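Local coordinates for protein oxaloacetate acetyl hydrolase (Cryphonectria parasitica, PDB 3LYE) that is a TIM-barrel enzyme of the phosphoenolpyruvate phosphomutase family, assembled from four subunits and carrying bound calcium ions, at residues L36-A41 with A82-F87; A69-M74 with E110-S115; D76-I81 with P89-D94. One frame throughout, in Å; residues are numbered along the deposited sequence.

Interaction 1: residues L36-A41 with A82-F87; sequences LSARTA and ANLDPF. With CA (calcium ion), chain D.
With CG anti to its carbonyl carbon (chi1 -76°) and a second bend at chi2 (-69°), the Arg-39 chain turns away from helix 35-43 and lays its guanidinium across Leu-84. Leu-84 CB sits over the centre of one guanidinium face, 3.8 Å from Arg-39 CZ. The leucine's chi1 of -68° directs CG and CD1 along the arginine stem; CD1 lies 3.9 Å from Arg-39 CD and meets the helix itself at Ala-38 CB, 4.0 Å away. Polar contact is indirect: water 1, in the guanidinium plane at its edge, accepts from Arg-39 NH2 and probably donates to Leu-84 O. In this TIM-barrel chain the contact ties helix 35-43 to the loop between helix 71-82 and strand 91-94. It is itself part of a subunit interface, since Arg-39 NE donates to Gly-62 O of the second subunit and Leu-84 packs on Leu-61 there. Farther along the loop Asp-85 forms an Asx turn, its OD2 accepting from Phe-87 N at 2.8 Å from above the carboxylate plane. Phe-87 O binds a calcium ion at 2.5 Å, alongside five waters.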
loop_
_atom_site.group_PDB
_atom_site.type_symbol
_atom_site.label_atom_id
_atom_site.label_comp_id
_atom_site.label_asym_id
_atom_site.label_seq_id
_atom_site.Cartn_x
_atom_site.Cartn_y
_atom_site.Cartn_z
ATOM N N LEU A 36 8.360 -16.200 -1.015
ATOM C CA LEU A 36 9.176 -17.341 -1.362
ATOM C C LEU A 36 9.583 -18.130 -0.123
ATOM O O LEU A 36 9.449 -19.345 -0.074
ATOM C CB LEU A 36 10.392 -16.888 -2.136
ATOM C CG LEU A 36 11.310 -18.013 -2.601
ATOM C CD1 LEU A 36 10.602 -18.964 -3.605
ATOM C CD2 LEU A 36 12.590 -17.496 -3.166
ATOM N N SER A 37 10.101 -17.442 0.881
ATOM C CA SER A 37 10.512 -18.125 2.102
ATOM C C SER A 37 9.296 -18.805 2.764
ATOM O O SER A 37 9.373 -19.956 3.206
ATOM C CB SER A 37 11.212 -17.192 3.093
ATOM O OG SER A 37 10.426 -16.059 3.381
ATOM N N ALA A 38 8.162 -18.126 2.818
ATOM C CA ALA A 38 6.976 -18.724 3.407
ATOM C C ALA A 38 6.489 -19.942 2.615
ATOM O O ALA A 38 6.164 -20.995 3.187
ATOM C CB ALA A 38 5.864 -17.696 3.514
ATOM N N ARG A 39 6.453 -19.819 1.293
ATOM C CA ARG A 39 6.005 -20.936 0.456
ATOM C C ARG A 39 6.942 -22.140 0.603
ATOM O O ARG A 39 6.502 -23.278 0.538
ATOM C CB ARG A 39 5.946 -20.499 -1.007
ATOM C CG ARG A 39 4.751 -19.635 -1.369
ATOM C CD ARG A 39 3.434 -20.390 -1.342
ATOM N NE ARG A 39 2.431 -19.624 -2.066
ATOM C CZ ARG A 39 1.188 -20.027 -2.273
ATOM N NH1 ARG A 39 0.381 -19.249 -2.962
ATOM N NH2 ARG A 39 0.769 -21.188 -1.788
ATOM N N THR A 40 8.224 -21.872 0.802
ATOM C CA THR A 40 9.187 -22.967 0.950
ATOM C C THR A 40 8.939 -23.703 2.277
ATOM O O THR A 40 8.939 -24.931 2.349
ATOM C CB THR A 40 10.628 -22.501 0.832
ATOM O OG1 THR A 40 10.811 -21.835 -0.419
ATOM C CG2 THR A 40 11.597 -23.648 0.832
ATOM N N ALA A 41 8.727 -22.954 3.346
ATOM C CA ALA A 41 8.428 -23.563 4.641
ATOM C C ALA A 41 7.146 -24.395 4.543
ATOM O O ALA A 41 7.030 -25.455 5.142
ATOM C CB ALA A 41 8.304 -22.507 5.696
ATOM N N ALA A 82 0.123 -15.182 5.866
ATOM C CA ALA A 82 -0.830 -16.035 6.540
ATOM C C ALA A 82 -1.886 -16.628 5.675
ATOM O O ALA A 82 -2.407 -17.693 5.997
ATOM C CB ALA A 82 -1.522 -15.222 7.644
ATOM N N ASN A 83 -2.171 -15.969 4.559
ATOM C CA ASN A 83 -3.250 -16.383 3.677
ATOM C C ASN A 83 -2.900 -17.031 2.365
ATOM O O ASN A 83 -3.769 -17.251 1.528
ATOM C CB ASN A 83 -4.214 -15.187 3.523
ATOM C CG ASN A 83 -4.710 -14.691 4.867
ATOM O OD1 ASN A 83 -4.301 -13.600 5.386
ATOM N ND2 ASN A 83 -5.525 -15.503 5.493
ATOM N N LEU A 84 -1.632 -17.337 2.201
ATOM C CA LEU A 84 -1.177 -18.009 0.987
ATOM C C LEU A 84 -2.033 -19.272 0.800
ATOM O O LEU A 84 -2.393 -19.611 -0.324
ATOM C CB LEU A 84 0.308 -18.291 1.028
ATOM C CG LEU A 84 1.189 -17.059 0.979
ATOM C CD1 LEU A 84 2.637 -17.448 1.166
ATOM C CD2 LEU A 84 0.962 -16.279 -0.323
ATOM N N ASP A 85 -2.303 -19.969 1.902
ATOM C CA ASP A 85 -3.156 -21.127 1.892
ATOM C C ASP A 85 -4.217 -20.838 2.984
ATOM O O ASP A 85 -3.895 -20.791 4.164
ATOM C CB ASP A 85 -2.376 -22.401 2.173
ATOM C CG ASP A 85 -3.270 -23.628 2.288
ATOM O OD1 ASP A 85 -2.705 -24.719 2.531
ATOM O OD2 ASP A 85 -4.510 -23.520 2.134
ATOM N N PRO A 86 -5.480 -20.603 2.594
ATOM C CA PRO A 86 -6.509 -20.344 3.618
ATOM C C PRO A 86 -6.642 -21.478 4.639
ATOM O O PRO A 86 -7.178 -21.272 5.725
ATOM C CB PRO A 86 -7.797 -20.249 2.792
ATOM C CG PRO A 86 -7.331 -19.812 1.421
ATOM C CD PRO A 86 -6.018 -20.479 1.224
ATOM N N PHE A 87 -6.181 -22.670 4.277
ATOM C CA PHE A 87 -6.267 -23.830 5.157
ATOM C C PHE A 87 -4.902 -24.271 5.635
ATOM O O PHE A 87 -4.764 -25.370 6.156
ATOM C CB PHE A 87 -6.903 -24.965 4.368
ATOM C CG PHE A 87 -8.268 -24.625 3.849
ATOM C CD1 PHE A 87 -9.383 -24.747 4.659
ATOM C CD2 PHE A 87 -8.427 -24.131 2.562
ATOM C CE1 PHE A 87 -10.625 -24.411 4.188
ATOM C CE2 PHE A 87 -9.690 -23.804 2.085
ATOM C CZ PHE A 87 -10.770 -23.937 2.900
HETATM CA CA CA D . -4.862 -27.849 6.645
HETATM O O HOH W 1 -1.861 -22.256 -1.391
HETATM O O HOH W 2 -7.279 -28.243 6.088
HETATM O O HOH W 3 -6.519 -27.749 8.651
HETATM O O HOH W 4 -4.733 -28.264 4.217
HETATM O O HOH W 5 -3.750 -26.967 8.705
HETATM O O HOH W 6 -2.423 -27.826 6.086
#

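Interaction 2: residues A69-M74 with E110-S115; sequences AQLHDM and EHYIRS
Tyr-112 carries this contact, reaching from helix 102-114 to Leu-71 and Met-74 near the start of helix 71-82. Segment 110-115 begins with Glu-110, which turns to another surface and packs on Pro-86 of the third subunit. His-111 follows with its CB directed toward helix 71-82; the residue is partly screened by segment 69-74, though its side chain comes no closer than 4.6 Å, and it packs on Arg-75. One face of this imidazole lies under the guanidinium of Arg-114, whose CZ is 4.1 Å above the ring plane and offset toward the rim. At Tyr-112, CG is anti to the carbonyl carbon (chi1 -85°), which carries the ring across the gap between the helices. Leu-71 CD1 approaches Tyr-112 CE1 obliquely at 4.3 Å. Beyond the ring, the phenol oxygen crosses to Met-74, with OH 3.4 Å from Met-74 CB. The methionine chain is bent at both chi2 and chi3, and its methyl carbon CE comes back to within 4.0 Å of Tyr-112 OH. This buried hydroxyl is satisfied by a hydrogen bond with Asp-94 O, at the end of a barrel strand. Ile-113 looks elsewhere, onto Ser-161 and Phe-163, while Arg-114 forms a salt bridge with Asp-79 of the third subunit. Ser-115 closes the helix, its N bonded to His-111 O. Across the contact, Asp-73 OD2 accepts from Gln-70 N through its anti lone pair in a straight 2.9 Å bond, holding the first turn of helix 71-82. The two helices thus lie side by side on the outer layer of the TIM barrel, with strand 91-94 beneath the tyrosine and helix 53-61 touching Met-74 through Thr-56.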
loop_
_atom_site.group_PDB
_atom_site.type_symbol
_atom_site.label_atom_id
_atom_site.label_comp_id
_atom_site.label_asym_id
_atom_site.label_seq_id
_atom_site.Cartn_x
_atom_site.Cartn_y
_atom_site.Cartn_z
ATOM N N ALA A 69 10.165 -0.308 9.642
ATOM C CA ALA A 69 8.885 -0.893 9.268
ATOM C C ALA A 69 7.860 -0.440 10.330
ATOM O O ALA A 69 8.153 -0.478 11.535
ATOM C CB ALA A 69 8.967 -2.388 9.234
ATOM N N GLN A 70 6.680 -0.038 9.878
ATOM C CA GLN A 70 5.604 0.389 10.778
ATOM C C GLN A 70 4.417 -0.548 10.582
ATOM O O GLN A 70 4.534 -1.600 9.913
ATOM C CB GLN A 70 5.262 1.866 10.591
ATOM C CG GLN A 70 6.506 2.740 10.765
ATOM C CD GLN A 70 6.237 4.204 10.902
ATOM O OE1 GLN A 70 6.701 4.866 11.832
ATOM N NE2 GLN A 70 5.584 4.738 9.961
ATOM N N LEU A 71 3.277 -0.210 11.148
ATOM C CA LEU A 71 2.131 -1.098 11.047
ATOM C C LEU A 71 1.765 -1.502 9.635
ATOM O O LEU A 71 1.536 -2.680 9.379
ATOM C CB LEU A 71 0.898 -0.528 11.759
ATOM C CG LEU A 71 -0.375 -1.369 11.614
ATOM C CD1 LEU A 71 -0.163 -2.749 12.153
ATOM C CD2 LEU A 71 -1.522 -0.662 12.314
ATOM N N HIS A 72 1.729 -0.563 8.703
ATOM C CA HIS A 72 1.343 -0.910 7.367
ATOM C C HIS A 72 2.217 -1.993 6.768
ATOM O O HIS A 72 1.718 -2.938 6.151
ATOM C CB HIS A 72 1.354 0.343 6.444
ATOM C CG HIS A 72 1.297 0.014 4.979
ATOM N ND1 HIS A 72 2.428 -0.167 4.208
ATOM C CD2 HIS A 72 0.246 -0.202 4.156
ATOM C CE1 HIS A 72 2.070 -0.465 2.971
ATOM N NE2 HIS A 72 0.750 -0.482 2.912
ATOM N N ASP A 73 3.525 -1.842 6.903
ATOM C CA ASP A 73 4.452 -2.819 6.354
ATOM C C ASP A 73 4.315 -4.204 6.947
ATOM O O ASP A 73 4.360 -5.228 6.275
ATOM C CB ASP A 73 5.884 -2.333 6.570
ATOM C CG ASP A 73 6.078 -0.906 6.113
ATOM O OD1 ASP A 73 6.123 -0.707 4.897
ATOM O OD2 ASP A 73 6.253 -0.010 6.976
ATOM N N MET A 74 4.196 -4.203 8.260
ATOM C CA MET A 74 4.062 -5.460 8.989
ATOM C C MET A 74 2.761 -6.168 8.727
ATOM O O MET A 74 2.750 -7.367 8.467
ATOM C CB MET A 74 4.297 -5.204 10.482
ATOM C CG MET A 74 5.700 -4.716 10.793
ATOM S SD MET A 74 7.034 -5.876 10.456
ATOM C CE MET A 74 6.733 -7.043 11.788
ATOM N N GLU A 110 -5.920 -5.717 16.223
ATOM C CA GLU A 110 -7.139 -5.871 15.449
ATOM C C GLU A 110 -6.805 -6.201 14.003
ATOM O O GLU A 110 -7.439 -7.066 13.410
ATOM C CB GLU A 110 -7.904 -4.576 15.556
ATOM C CG GLU A 110 -9.140 -4.468 14.716
ATOM C CD GLU A 110 -9.782 -3.111 14.901
ATOM O OE1 GLU A 110 -9.026 -2.104 15.057
ATOM O OE2 GLU A 110 -11.016 -3.054 14.895
ATOM N N HIS A 111 -5.865 -5.470 13.404
ATOM C CA HIS A 111 -5.483 -5.700 12.011
ATOM C C HIS A 111 -4.866 -7.091 11.803
ATOM O O HIS A 111 -5.151 -7.771 10.828
ATOM C CB HIS A 111 -4.571 -4.585 11.518
ATOM C CG HIS A 111 -5.308 -3.315 11.237
ATOM N ND1 HIS A 111 -5.124 -2.586 10.091
ATOM C CD2 HIS A 111 -6.248 -2.653 11.949
ATOM C CE1 HIS A 111 -5.929 -1.540 10.095
ATOM N NE2 HIS A 111 -6.646 -1.572 11.196
ATOM N N TYR A 112 -4.038 -7.510 12.747
ATOM C CA TYR A 112 -3.425 -8.831 12.669
ATOM C C TYR A 112 -4.547 -9.878 12.744
ATOM O O TYR A 112 -4.576 -10.844 11.970
ATOM C CB TYR A 112 -2.391 -9.055 13.767
ATOM C CG TYR A 112 -0.993 -8.549 13.475
ATOM C CD1 TYR A 112 -0.763 -7.459 12.620
ATOM C CD2 TYR A 112 0.083 -9.132 14.098
ATOM C CE1 TYR A 112 0.523 -7.001 12.405
ATOM C CE2 TYR A 112 1.355 -8.684 13.890
ATOM C CZ TYR A 112 1.574 -7.618 13.025
ATOM O OH TYR A 112 2.866 -7.162 12.828
ATOM N N ILE A 113 -5.456 -9.716 13.690
ATOM C CA ILE A 113 -6.554 -10.663 13.823
ATOM C C ILE A 113 -7.383 -10.764 12.537
ATOM O O ILE A 113 -7.683 -11.866 12.063
ATOM C CB ILE A 113 -7.441 -10.298 15.038
ATOM C CG1 ILE A 113 -6.711 -10.706 16.329
ATOM C CG2 ILE A 113 -8.819 -10.967 15.010
ATOM C CD1 ILE A 113 -7.343 -10.170 17.588
ATOM N N ARG A 114 -7.773 -9.610 12.007
ATOM C CA ARG A 114 -8.554 -9.516 10.769
ATOM C C ARG A 114 -7.847 -10.178 9.600
ATOM O O ARG A 114 -8.493 -10.727 8.699
ATOM C CB ARG A 114 -8.783 -8.018 10.377
ATOM C CG ARG A 114 -9.849 -7.395 11.181
ATOM C CD ARG A 114 -9.894 -5.884 11.109
ATOM N NE ARG A 114 -9.684 -5.341 9.794
ATOM C CZ ARG A 114 -9.441 -4.068 9.546
ATOM N NH1 ARG A 114 -9.211 -3.698 8.289
ATOM N NH2 ARG A 114 -9.453 -3.180 10.532
ATOM N N SER A 115 -6.524 -10.071 9.611
ATOM C CA SER A 115 -5.683 -10.626 8.556
ATOM C C SER A 115 -5.348 -12.101 8.725
ATOM O O SER A 115 -4.511 -12.631 8.014
ATOM C CB SER A 115 -4.387 -9.828 8.427
ATOM O OG SER A 115 -4.616 -8.549 7.857
#

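Interaction 3: residues D76-I81 with P89-D94; sequences DNADMI and PPLIAD. With CA (calcium ion), chain B.
Leu-91 is packed closely against Ala-78 and Ile-81 where helix 71-82 lies over strand 91-94. The leucine extends from the strand with chi1 at -178°, CG pointing opposite the backbone N, and presents both methyls to the helix: CD1 is 3.9 Å from Ile-81 CG2, and CD2 comes within 3.6 Å of Ala-78 O. The Ile-81 and Leu-91 side chains cross at about a right angle. Nearer the C-terminal end of the strand the fit is slacker, two small methyls meeting as Ala-78 CB and Ala-93 CB at 4.3 Å. On the side turned from the strand, Met-80 is partly exposed, whereas Asp-79 is buried in salt bridges to Arg-114 and Arg-75 of the third subunit. Past the hydrophobic patch, Asp-94 turns to a hydrated calcium ion, binding it through OD2 at 2.5 Å while OD1 probably accepts from the coordinated water 7; Asp-96 completes the protein part of this site. The axes of 76-81 and 91-94 run nearly antiparallel, at 170° and 9.6 Å at closest approach, as expected for a barrel helix leading into the next strand. That strand is held between strand 49-51, through Ile-92 backbone bonds, and strand 119-122, which Ala-93 joins at Gly-119.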
loop_
_atom_site.group_PDB
_atom_site.type_symbol
_atom_site.label_atom_id
_atom_site.label_comp_id
_atom_site.label_asym_id
_atom_site.label_seq_id
_atom_site.Cartn_x
_atom_site.Cartn_y
_atom_site.Cartn_z
ATOM N N ASP A 76 0.842 -5.727 6.107
ATOM C CA ASP A 76 0.778 -6.180 4.726
ATOM C C ASP A 76 1.536 -7.466 4.508
ATOM O O ASP A 76 1.066 -8.361 3.804
ATOM C CB ASP A 76 1.281 -5.102 3.777
ATOM C CG ASP A 76 0.231 -4.029 3.520
ATOM O OD1 ASP A 76 0.523 -3.115 2.728
ATOM O OD2 ASP A 76 -0.874 -4.109 4.113
ATOM N N ASN A 77 2.726 -7.593 5.088
ATOM C CA ASN A 77 3.492 -8.814 4.894
ATOM C C ASN A 77 2.832 -9.986 5.601
ATOM O O ASN A 77 2.799 -11.086 5.069
ATOM C CB ASN A 77 4.930 -8.605 5.355
ATOM C CG ASN A 77 5.934 -9.439 4.589
ATOM O OD1 ASN A 77 5.784 -9.676 3.394
ATOM N ND2 ASN A 77 6.986 -9.835 5.260
ATOM N N ALA A 78 2.299 -9.765 6.787
ATOM C CA ALA A 78 1.661 -10.838 7.528
ATOM C C ALA A 78 0.373 -11.295 6.871
ATOM O O ALA A 78 0.089 -12.464 6.844
ATOM C CB ALA A 78 1.425 -10.419 8.984
ATOM N N ASP A 79 -0.402 -10.366 6.355
ATOM C CA ASP A 79 -1.662 -10.659 5.680
ATOM C C ASP A 79 -1.339 -11.533 4.446
ATOM O O ASP A 79 -1.999 -12.524 4.146
ATOM C CB ASP A 79 -2.296 -9.327 5.300
ATOM C CG ASP A 79 -3.493 -9.479 4.472
ATOM O OD1 ASP A 79 -3.410 -9.378 3.231
ATOM O OD2 ASP A 79 -4.521 -9.738 5.038
ATOM N N MET A 80 -0.285 -11.159 3.733
ATOM C CA MET A 80 0.117 -11.922 2.580
ATOM C C MET A 80 0.539 -13.344 2.978
ATOM O O MET A 80 0.055 -14.337 2.424
ATOM C CB MET A 80 1.255 -11.208 1.823
ATOM C CG MET A 80 1.724 -11.928 0.571
ATOM S SD MET A 80 3.048 -13.171 0.856
ATOM C CE MET A 80 4.424 -12.126 1.366
ATOM N N ILE A 81 1.426 -13.450 3.953
ATOM C CA ILE A 81 1.934 -14.760 4.324
ATOM C C ILE A 81 0.918 -15.687 4.936
ATOM O O ILE A 81 0.841 -16.857 4.567
ATOM C CB ILE A 81 3.156 -14.599 5.277
ATOM C CG1 ILE A 81 4.342 -13.975 4.538
ATOM C CG2 ILE A 81 3.543 -15.946 5.900
ATOM C CD1 ILE A 81 5.408 -13.426 5.440
ATOM N N PRO A 89 -0.845 -23.519 7.595
ATOM C CA PRO A 89 -0.315 -23.377 8.945
ATOM C C PRO A 89 -0.436 -22.013 9.561
ATOM O O PRO A 89 -0.376 -21.025 8.850
ATOM C CB PRO A 89 1.163 -23.728 8.776
ATOM C CG PRO A 89 1.501 -23.418 7.399
ATOM C CD PRO A 89 0.225 -23.659 6.593
ATOM N N PRO A 90 -0.631 -21.969 10.895
ATOM C CA PRO A 90 -0.727 -20.689 11.566
ATOM C C PRO A 90 0.572 -19.880 11.468
ATOM O O PRO A 90 1.684 -20.424 11.407
ATOM C CB PRO A 90 -0.961 -21.077 13.052
ATOM C CG PRO A 90 -0.582 -22.461 13.156
ATOM C CD PRO A 90 -0.818 -23.096 11.827
ATOM N N LEU A 91 0.399 -18.567 11.488
ATOM C CA LEU A 91 1.468 -17.623 11.450
ATOM C C LEU A 91 1.589 -16.783 12.744
ATOM O O LEU A 91 0.599 -16.197 13.189
ATOM C CB LEU A 91 1.239 -16.580 10.307
ATOM C CG LEU A 91 2.381 -15.553 10.158
ATOM C CD1 LEU A 91 3.711 -16.191 9.759
ATOM C CD2 LEU A 91 1.963 -14.433 9.197
ATOM N N ILE A 92 2.766 -16.832 13.373
ATOM C CA ILE A 92 3.073 -15.984 14.508
ATOM C C ILE A 92 3.862 -14.822 13.865
ATOM O O ILE A 92 4.798 -15.094 13.088
ATOM C CB ILE A 92 3.933 -16.648 15.565
ATOM C CG1 ILE A 92 3.132 -17.766 16.227
ATOM C CG2 ILE A 92 4.391 -15.609 16.609
ATOM C CD1 ILE A 92 3.940 -18.622 17.174
ATOM N N ALA A 93 3.522 -13.565 14.162
ATOM C CA ALA A 93 4.223 -12.433 13.607
ATOM C C ALA A 93 4.732 -11.490 14.666
ATOM O O ALA A 93 4.123 -11.320 15.711
ATOM C CB ALA A 93 3.315 -11.647 12.681
ATOM N N ASP A 94 5.902 -10.922 14.405
ATOM C CA ASP A 94 6.440 -9.908 15.277
ATOM C C ASP A 94 5.486 -8.708 15.223
ATOM O O ASP A 94 4.977 -8.395 14.132
ATOM C CB ASP A 94 7.786 -9.467 14.661
ATOM C CG ASP A 94 8.593 -8.496 15.498
ATOM O OD1 ASP A 94 8.126 -8.047 16.567
ATOM O OD2 ASP A 94 9.743 -8.202 15.052
HETATM CA CA CA B . 11.318 -6.534 16.035
HETATM O O HOH W 7 10.396 -7.618 17.930
HETATM O O HOH W 8 11.968 -5.071 17.910
HETATM O O HOH W 9 11.690 -5.860 13.843
HETATM O O HOH W 10 13.761 -5.877 16.086
HETATM O O HOH W 11 12.099 -8.362 15.894
#

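Overall arrangement
All three contacts are buried within the TIM-barrel fold, interaction 3 nearest the centre of the chain and the other two farther out at about the same distance. Interaction 3 joins the helical layer to the sheet by close packing of aliphatic side chains. Interaction 2 shares helix 71-82 with it but works between helices, through an aromatic ring; the two also meet where Met-74 CE approaches Asp-94 O, 3.2 Å away. Interaction 1 involves the loop that follows the same helix and mixes apolar packing with an arginine and a bridging water, at a subunit interface. It adjoins interaction 3 through Ala-38 CB and Ile-81 CG2, and touches interaction 2 where Ala-82 CB lies 4.0 Å from Ser-115 O.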